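Local atomic coordinates of RNA-binding protein RO60 (Deinococcus radiodurans, PDB entry 2NVO), a protein that binds several small RNAs that accumulate during recovery from ultraviolet irradiation and contributes to the bacterium's resistance to that radiation. Residues A191-D196 with A202-M207; P490-V495 with F502-P507. One frame throughout, in Å; residues are numbered along the deposited sequence.

Contact 1: residues A191-D196 with A202-M207; sequences AHPKTD and AVLKFM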
ATOM      1  N   ALA A 191     -16.978 -21.117 -16.492  1.00 23.03           N
ATOM      2  CA  ALA A 191     -17.938 -21.073 -15.383  1.00 25.93           C
ATOM      3  C   ALA A 191     -19.410 -20.932 -15.792  1.00 25.36           C
ATOM      4  O   ALA A 191     -20.296 -21.344 -15.046  1.00 25.18           O
ATOM      5  CB  ALA A 191     -17.569 -19.947 -14.416  1.00 22.95           C
ATOM      6  N   HIS A 192     -19.659 -20.309 -16.943  1.00 27.58           N
ATOM      7  CA  HIS A 192     -21.011 -20.114 -17.485  1.00 27.75           C
ATOM      8  C   HIS A 192     -22.018 -19.539 -16.495  1.00 29.06           C
ATOM      9  O   HIS A 192     -23.032 -20.178 -16.219  1.00 27.91           O
ATOM     10  CB  HIS A 192     -21.580 -21.438 -18.004  1.00 30.21           C
ATOM     11  CG  HIS A 192     -20.644 -22.200 -18.884  1.00 35.68           C
ATOM     12  ND1 HIS A 192     -20.389 -21.835 -20.190  1.00 37.84           N
ATOM     13  CD2 HIS A 192     -19.904 -23.313 -18.652  1.00 33.08           C
ATOM     14  CE1 HIS A 192     -19.529 -22.688 -20.723  1.00 34.81           C
ATOM     15  NE2 HIS A 192     -19.221 -23.591 -19.808  1.00 36.75           N
ATOM     16  N   PRO A 193     -21.764 -18.329 -15.968  1.00 27.97           N
ATOM     17  CA  PRO A 193     -22.763 -17.761 -15.050  1.00 24.20           C
ATOM     18  C   PRO A 193     -24.074 -17.427 -15.766  1.00 24.26           C
ATOM     19  O   PRO A 193     -24.071 -17.057 -16.944  1.00 18.85           O
ATOM     20  CB  PRO A 193     -22.116 -16.454 -14.567  1.00 21.63           C
ATOM     21  CG  PRO A 193     -20.703 -16.469 -15.082  1.00 25.40           C
ATOM     22  CD  PRO A 193     -20.666 -17.393 -16.256  1.00 24.91           C
ATOM     23  N   LYS A 194     -25.185 -17.540 -15.052  1.00 23.80           N
ATOM     24  CA  LYS A 194     -26.453 -17.004 -15.543  1.00 23.78           C
ATOM     25  C   LYS A 194     -27.211 -16.358 -14.391  1.00 22.34           C
ATOM     26  O   LYS A 194     -27.425 -16.975 -13.354  1.00 22.24           O
ATOM     27  CB  LYS A 194     -27.312 -18.082 -16.189  1.00 24.57           C
ATOM     28  CG  LYS A 194     -28.539 -17.510 -16.908  1.00 28.72           C
ATOM     29  CD  LYS A 194     -29.508 -18.606 -17.329  1.00 30.98           C
ATOM     30  CE  LYS A 194     -30.357 -18.176 -18.517  1.00 36.68           C
ATOM     31  NZ  LYS A 194     -31.216 -19.289 -19.042  1.00 43.10           N
ATOM     32  N   THR A 195     -27.590 -15.103 -14.574  1.00 21.14           N
ATOM     33  CA  THR A 195     -28.333 -14.384 -13.553  1.00 24.52           C
ATOM     34  C   THR A 195     -29.820 -14.431 -13.898  1.00 24.91           C
ATOM     35  O   THR A 195     -30.198 -14.879 -14.970  1.00 21.69           O
ATOM     36  CB  THR A 195     -27.886 -12.928 -13.476  1.00 23.61           C
ATOM     37  OG1 THR A 195     -28.313 -12.231 -14.657  1.00 26.86           O
ATOM     38  CG2 THR A 195     -26.367 -12.852 -13.363  1.00 28.30           C
ATOM     39  N   ASP A 196     -30.655 -13.966 -12.981  1.00 27.71           N
ATOM     40  CA  ASP A 196     -32.080 -13.873 -13.248  1.00 25.63           C
ATOM     41  C   ASP A 196     -32.358 -12.719 -14.204  1.00 28.43           C
ATOM     42  O   ASP A 196     -33.257 -12.810 -15.028  1.00 26.82           O
ATOM     43  CB  ASP A 196     -32.869 -13.684 -11.944  1.00 23.35           C
ATOM     44  CG  ASP A 196     -32.334 -12.546 -11.094  1.00 29.04           C
ATOM     45  OD1 ASP A 196     -33.127 -11.912 -10.375  1.00 29.49           O
ATOM     46  OD2 ASP A 196     -31.114 -12.280 -11.137  1.00 34.22           O
ATOM     47  N   ALA A 202     -26.625  -9.684 -20.119  1.00 26.44           N
ATOM     48  CA  ALA A 202     -26.195  -8.928 -21.283  1.00 30.06           C
ATOM     49  C   ALA A 202     -24.740  -8.473 -21.141  1.00 30.60           C
ATOM     50  O   ALA A 202     -23.973  -8.524 -22.109  1.00 30.62           O
ATOM     51  CB  ALA A 202     -27.119  -7.733 -21.510  1.00 30.40           C
ATOM     52  N   VAL A 203     -24.359  -8.040 -19.940  1.00 27.87           N
ATOM     53  CA  VAL A 203     -22.987  -7.594 -19.713  1.00 28.26           C
ATOM     54  C   VAL A 203     -22.034  -8.775 -19.638  1.00 30.14           C
ATOM     55  O   VAL A 203     -20.863  -8.664 -20.005  1.00 27.53           O
ATOM     56  CB  VAL A 203     -22.831  -6.721 -18.445  1.00 28.20           C
ATOM     57  CG1 VAL A 203     -23.102  -7.525 -17.201  1.00 31.90           C
ATOM     58  CG2 VAL A 203     -21.420  -6.140 -18.371  1.00 29.27           C
ATOM     59  N   LEU A 204     -22.540  -9.909 -19.161  1.00 26.67           N
ATOM     60  CA  LEU A 204     -21.745 -11.126 -19.115  1.00 26.08           C
ATOM     61  C   LEU A 204     -21.472 -11.567 -20.546  1.00 27.51           C
ATOM     62  O   LEU A 204     -20.336 -11.902 -20.899  1.00 26.96           O
ATOM     63  CB  LEU A 204     -22.469 -12.216 -18.320  1.00 23.83           C
ATOM     64  CG  LEU A 204     -22.550 -11.970 -16.808  1.00 27.29           C
ATOM     65  CD1 LEU A 204     -23.324 -13.071 -16.089  1.00 20.57           C
ATOM     66  CD2 LEU A 204     -21.166 -11.834 -16.205  1.00 22.36           C
ATOM     67  N   LYS A 205     -22.513 -11.533 -21.374  1.00 25.37           N
ATOM     68  CA  LYS A 205     -22.360 -11.864 -22.783  1.00 29.28           C
ATOM     69  C   LYS A 205     -21.352 -10.933 -23.458  1.00 31.10           C
ATOM     70  O   LYS A 205     -20.534 -11.376 -24.259  1.00 28.90           O
ATOM     71  CB  LYS A 205     -23.699 -11.801 -23.515  1.00 28.41           C
ATOM     72  CG  LYS A 205     -23.654 -12.416 -24.915  1.00 33.78           C
ATOM     73  CD  LYS A 205     -24.912 -12.096 -25.707  1.00 39.24           C
ATOM     74  CE  LYS A 205     -24.856 -12.676 -27.118  1.00 46.54           C
ATOM     75  NZ  LYS A 205     -25.132 -14.145 -27.145  1.00 50.84           N
ATOM     76  N   PHE A 206     -21.416  -9.644 -23.133  1.00 29.38           N
ATOM     77  CA  PHE A 206     -20.492  -8.685 -23.729  1.00 32.50           C
ATOM     78  C   PHE A 206     -19.057  -8.973 -23.311  1.00 31.63           C
ATOM     79  O   PHE A 206     -18.128  -8.821 -24.104  1.00 33.77           O
ATOM     80  CB  PHE A 206     -20.855  -7.250 -23.352  1.00 33.71           C
ATOM     81  CG  PHE A 206     -19.770  -6.256 -23.671  1.00 34.24           C
ATOM     82  CD1 PHE A 206     -19.672  -5.700 -24.935  1.00 39.28           C
ATOM     83  CD2 PHE A 206     -18.836  -5.900 -22.716  1.00 34.12           C
ATOM     84  CE1 PHE A 206     -18.668  -4.796 -25.237  1.00 39.80           C
ATOM     85  CE2 PHE A 206     -17.829  -4.999 -23.013  1.00 37.38           C
ATOM     86  CZ  PHE A 206     -17.747  -4.447 -24.275  1.00 36.02           C
ATOM     87  N   MET A 207     -18.885  -9.377 -22.058  1.00 25.94           N
ATOM     88  CA  MET A 207     -17.565  -9.667 -21.512  1.00 29.70           C
ATOM     89  C   MET A 207     -16.917 -10.852 -22.211  1.00 28.39           C
ATOM     90  O   MET A 207     -15.697 -11.004 -22.192  1.00 26.06           O
ATOM     91  CB  MET A 207     -17.647  -9.910 -20.004  1.00 26.27           C
ATOM     92  CG  MET A 207     -17.918  -8.643 -19.201  1.00 27.69           C
ATOM     93  SD  MET A 207     -18.272  -8.895 -17.439  1.00 28.79           S
ATOM     94  CE  MET A 207     -16.678  -9.425 -16.812  1.00 21.66           C
TER

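Contact 2: residues P490-V495 with F502-P507; sequences PKLIVV and FSIADP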
ATOM      1  N   PRO A 490       9.392  -5.509  25.211  1.00 16.23           N
ATOM      2  CA  PRO A 490       9.059  -4.532  24.172  1.00 12.52           C
ATOM      3  C   PRO A 490       9.189  -5.181  22.785  1.00 12.72           C
ATOM      4  O   PRO A 490       9.485  -6.380  22.675  1.00 13.75           O
ATOM      5  CB  PRO A 490      10.144  -3.468  24.342  1.00 13.42           C
ATOM      6  CG  PRO A 490      11.304  -4.179  25.070  1.00 16.77           C
ATOM      7  CD  PRO A 490      10.839  -5.575  25.447  1.00 18.70           C
ATOM      8  N   LYS A 491       8.992  -4.393  21.737  1.00 11.50           N
ATOM      9  CA  LYS A 491       9.190  -4.885  20.377  1.00  8.14           C
ATOM     10  C   LYS A 491      10.281  -4.065  19.696  1.00  7.75           C
ATOM     11  O   LYS A 491      10.562  -2.942  20.093  1.00  7.33           O
ATOM     12  CB  LYS A 491       7.892  -4.792  19.574  1.00 10.26           C
ATOM     13  CG  LYS A 491       6.790  -5.742  20.040  1.00 12.12           C
ATOM     14  CD  LYS A 491       5.540  -5.549  19.209  1.00 12.56           C
ATOM     15  CE  LYS A 491       4.493  -6.613  19.494  1.00 16.96           C
ATOM     16  NZ  LYS A 491       4.028  -6.513  20.888  1.00 16.37           N
ATOM     17  N   LEU A 492      10.877  -4.626  18.656  1.00  8.99           N
ATOM     18  CA  LEU A 492      11.896  -3.906  17.890  1.00  5.89           C
ATOM     19  C   LEU A 492      11.535  -3.940  16.403  1.00  5.12           C
ATOM     20  O   LEU A 492      11.236  -5.004  15.863  1.00  5.12           O
ATOM     21  CB  LEU A 492      13.264  -4.561  18.091  1.00  5.93           C
ATOM     22  CG  LEU A 492      14.344  -4.091  17.108  1.00  5.12           C
ATOM     23  CD1 LEU A 492      14.637  -2.605  17.335  1.00  5.52           C
ATOM     24  CD2 LEU A 492      15.616  -4.953  17.236  1.00  6.05           C
ATOM     25  N   ILE A 493      11.555  -2.779  15.756  1.00  5.12           N
ATOM     26  CA  ILE A 493      11.368  -2.701  14.304  1.00  5.16           C
ATOM     27  C   ILE A 493      12.663  -2.115  13.759  1.00  5.12           C
ATOM     28  O   ILE A 493      13.128  -1.100  14.254  1.00  5.12           O
ATOM     29  CB  ILE A 493      10.212  -1.750  13.903  1.00  5.81           C
ATOM     30  CG1 ILE A 493       8.882  -2.145  14.589  1.00  5.73           C
ATOM     31  CG2 ILE A 493      10.051  -1.704  12.363  1.00  5.95           C
ATOM     32  CD1 ILE A 493       7.757  -1.161  14.380  1.00  7.08           C
ATOM     33  N   VAL A 494      13.265  -2.793  12.794  1.00  5.12           N
ATOM     34  CA  VAL A 494      14.424  -2.263  12.086  1.00  5.12           C
ATOM     35  C   VAL A 494      14.013  -1.934  10.647  1.00  5.12           C
ATOM     36  O   VAL A 494      13.570  -2.798   9.893  1.00  5.12           O
ATOM     37  CB  VAL A 494      15.601  -3.278  12.113  1.00  5.12           C
ATOM     38  CG1 VAL A 494      16.819  -2.701  11.368  1.00  5.61           C
ATOM     39  CG2 VAL A 494      15.964  -3.599  13.562  1.00  7.54           C
ATOM     40  N   VAL A 495      14.144  -0.663  10.287  1.00  5.69           N
ATOM     41  CA  VAL A 495      13.791  -0.185   8.969  1.00  5.12           C
ATOM     42  C   VAL A 495      15.050   0.124   8.141  1.00  5.12           C
ATOM     43  O   VAL A 495      15.787   1.053   8.450  1.00  5.12           O
ATOM     44  CB  VAL A 495      12.920   1.080   9.063  1.00  5.12           C
ATOM     45  CG1 VAL A 495      12.445   1.489   7.633  1.00  5.12           C
ATOM     46  CG2 VAL A 495      11.726   0.815   9.944  1.00  5.47           C
ATOM     47  N   PHE A 502      18.403  -7.658   4.507  1.00 15.85           N
ATOM     48  CA  PHE A 502      19.159  -7.772   5.750  1.00 14.03           C
ATOM     49  C   PHE A 502      18.340  -8.655   6.673  1.00 14.30           C
ATOM     50  O   PHE A 502      17.185  -8.922   6.395  1.00 16.07           O
ATOM     51  CB  PHE A 502      19.439  -6.400   6.379  1.00 15.99           C
ATOM     52  CG  PHE A 502      18.198  -5.662   6.843  1.00 12.01           C
ATOM     53  CD1 PHE A 502      17.756  -5.772   8.161  1.00 14.75           C
ATOM     54  CD2 PHE A 502      17.492  -4.857   5.971  1.00 10.84           C
ATOM     55  CE1 PHE A 502      16.631  -5.088   8.603  1.00 11.27           C
ATOM     56  CE2 PHE A 502      16.366  -4.167   6.398  1.00 10.96           C
ATOM     57  CZ  PHE A 502      15.931  -4.280   7.717  1.00 10.17           C
ATOM     58  N   SER A 503      18.933  -9.154   7.747  1.00 17.74           N
ATOM     59  CA  SER A 503      18.157  -9.965   8.678  1.00 18.84           C
ATOM     60  C   SER A 503      18.599  -9.764  10.125  1.00 20.17           C
ATOM     61  O   SER A 503      19.754 -10.020  10.493  1.00 18.66           O
ATOM     62  CB  SER A 503      18.167 -11.447   8.286  1.00 22.43           C
ATOM     63  OG  SER A 503      19.477 -11.965   8.297  1.00 29.13           O
ATOM     64  N   ILE A 504      17.657  -9.287  10.930  1.00 15.03           N
ATOM     65  CA  ILE A 504      17.896  -8.981  12.336  1.00 14.21           C
ATOM     66  C   ILE A 504      16.836  -9.686  13.145  1.00 15.31           C
ATOM     67  O   ILE A 504      17.133 -10.327  14.152  1.00 16.73           O
ATOM     68  CB  ILE A 504      17.754  -7.481  12.603  1.00 11.55           C
ATOM     69  CG1 ILE A 504      18.738  -6.681  11.733  1.00 16.52           C
ATOM     70  CG2 ILE A 504      17.913  -7.179  14.099  1.00 13.46           C
ATOM     71  CD1 ILE A 504      19.982  -6.216  12.424  1.00 15.55           C
ATOM     72  N   ALA A 505      15.592  -9.557  12.692  1.00 12.14           N
ATOM     73  CA  ALA A 505      14.462 -10.212  13.330  1.00 16.33           C
ATOM     74  C   ALA A 505      14.634 -11.728  13.359  1.00 18.75           C
ATOM     75  O   ALA A 505      14.930 -12.351  12.338  1.00 20.89           O
ATOM     76  CB  ALA A 505      13.152  -9.847  12.623  1.00 12.21           C
ATOM     77  N   ASP A 506      14.428 -12.308  14.537  1.00 18.93           N
ATOM     78  CA  ASP A 506      14.453 -13.758  14.705  1.00 22.58           C
ATOM     79  C   ASP A 506      13.123 -14.364  14.278  1.00 24.15           C
ATOM     80  O   ASP A 506      12.099 -14.101  14.896  1.00 26.98           O
ATOM     81  CB  ASP A 506      14.728 -14.110  16.165  1.00 23.01           C
ATOM     82  CG  ASP A 506      15.085 -15.572  16.355  1.00 28.09           C
ATOM     83  OD1 ASP A 506      14.515 -16.434  15.646  1.00 28.23           O
ATOM     84  OD2 ASP A 506      15.952 -15.851  17.202  1.00 29.04           O
ATOM     85  N   PRO A 507      13.138 -15.180  13.214  1.00 27.42           N
ATOM     86  CA  PRO A 507      11.926 -15.800  12.664  1.00 32.42           C
ATOM     87  C   PRO A 507      11.179 -16.582  13.735  1.00 30.60           C
ATOM     88  O   PRO A 507       9.954 -16.692  13.680  1.00 34.65           O
ATOM     89  CB  PRO A 507      12.479 -16.761  11.605  1.00 35.01           C
ATOM     90  CG  PRO A 507      13.809 -16.208  11.248  1.00 33.65           C
ATOM     91  CD  PRO A 507      14.350 -15.639  12.520  1.00 30.26           C
TER

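Contact 1: residues A191-D196 with A202-M207
Leu-204 sends its side chain from helix 198-209 toward Pro-193 and Thr-195: chi1 of -71° sets CG opposite the carbonyl carbon, and an extended chi2 of 178° pushes CD1 out to the loop. On the other side, Thr-195 has chi1 of 70°, which lodges OG1 between its backbone N and carbonyl carbon and swings the methyl CG2 over beside the N, where it faces the leucine. CD1 of Leu-204 is thus the one atom that does the touching on the helix. It lies 3.9 Å from CB of Pro-193 and 4.1 Å from CG2 of Thr-195, so a single methyl is shared by two loop residues that, two apart in an extended chain, both direct CB toward the helix. The leucine and threonine side chains cross at a slant, and the backbones stay well apart, with CA of Pro-193 7.8 Å from CA of Leu-204.

The turn into this loop is made at His-192, the first residue past helix 184-191 to leave helical geometry, which has a positive phi. Leu-188 of that helix and Tyr-161 of helix 151-163 each touch both Pro-193 and Leu-204, so the pair belongs to a larger apolar layer between helices of the TROVE domain. Polar groups of the loop are served elsewhere: Thr-195 N is hydrogen-bonded to Asn-201 OD1, Lys-194 N to Glu-162 OE2, and Thr-195 OG1 weakly to Asp-197 OD2. The contact itself is purely van der Waals, methyl and methylene against methyl; it packs the link between two successive helices against the second of them, while directional bonding is left to the neighbouring polar groups.

Contact 2: residues P490-V495 with F502-P507
Val-494, on strand 491-496, meets Phe-502 and Ile-504 of the following loop with its two methyls. Its CB already lies 4.1 Å from CE1 of Phe-502. From there the branches part: CG1, anti to the backbone N with chi1 at 180°, reaches the ring, 3.7 Å from CE1 of Phe-502, whereas CG2 goes to the isoleucine, 4.1 Å from CG2 of Ile-504. The valine and isoleucine side chains meet nearly at right angles. That same isoleucine methyl is also approached by CD2 of Leu-492, more loosely at 4.5 Å, so alternate residues of the strand present one apolar side to the loop.

The phenylalanine ring turns its edge to the strand backbone as well: CZ of Phe-502 is 3.5 Å from O of Val-494, which lies in the ring plane. Asp-514 OD2, on strand 512-517, takes hydrogen bonds from N of Ile-504 and N of Ala-505 and so ties the loop to the neighbouring strand; Pro-475 touches both Leu-492 and Ile-504.

Strand 491-496 runs parallel between strands 459-464 and 512-517, and the loop folds back over one face of this sheet. Such a mainly parallel sheet flanked by helices is the core of a von Willebrand factor A domain; the side chain of Val-494 lies about 13 Å from the calcium ion of its MIDAS-like site.

How the contacts relate
Contact 1 closes long before contact 2 opens along the chain, and their centres lie 49 Å apart on opposite sides of the chain's centre, with about 39 Å between nearest atoms. They share no helix, strand or sheet. Residues 191-196 and 202-207 belong to the helical TROVE horseshoe, in a region assigned to RNA binding by similarity. Contact 2 belongs to the VWFA-like domain: one side is a strand of its sheet, the other the loop leading to the next strand. Because that domain closes the horseshoe round the positively charged cavity for single-stranded RNA, contact 1 is local packing in the horseshoe and contact 2 local packing in its closure, far apart in one ring-shaped monomer.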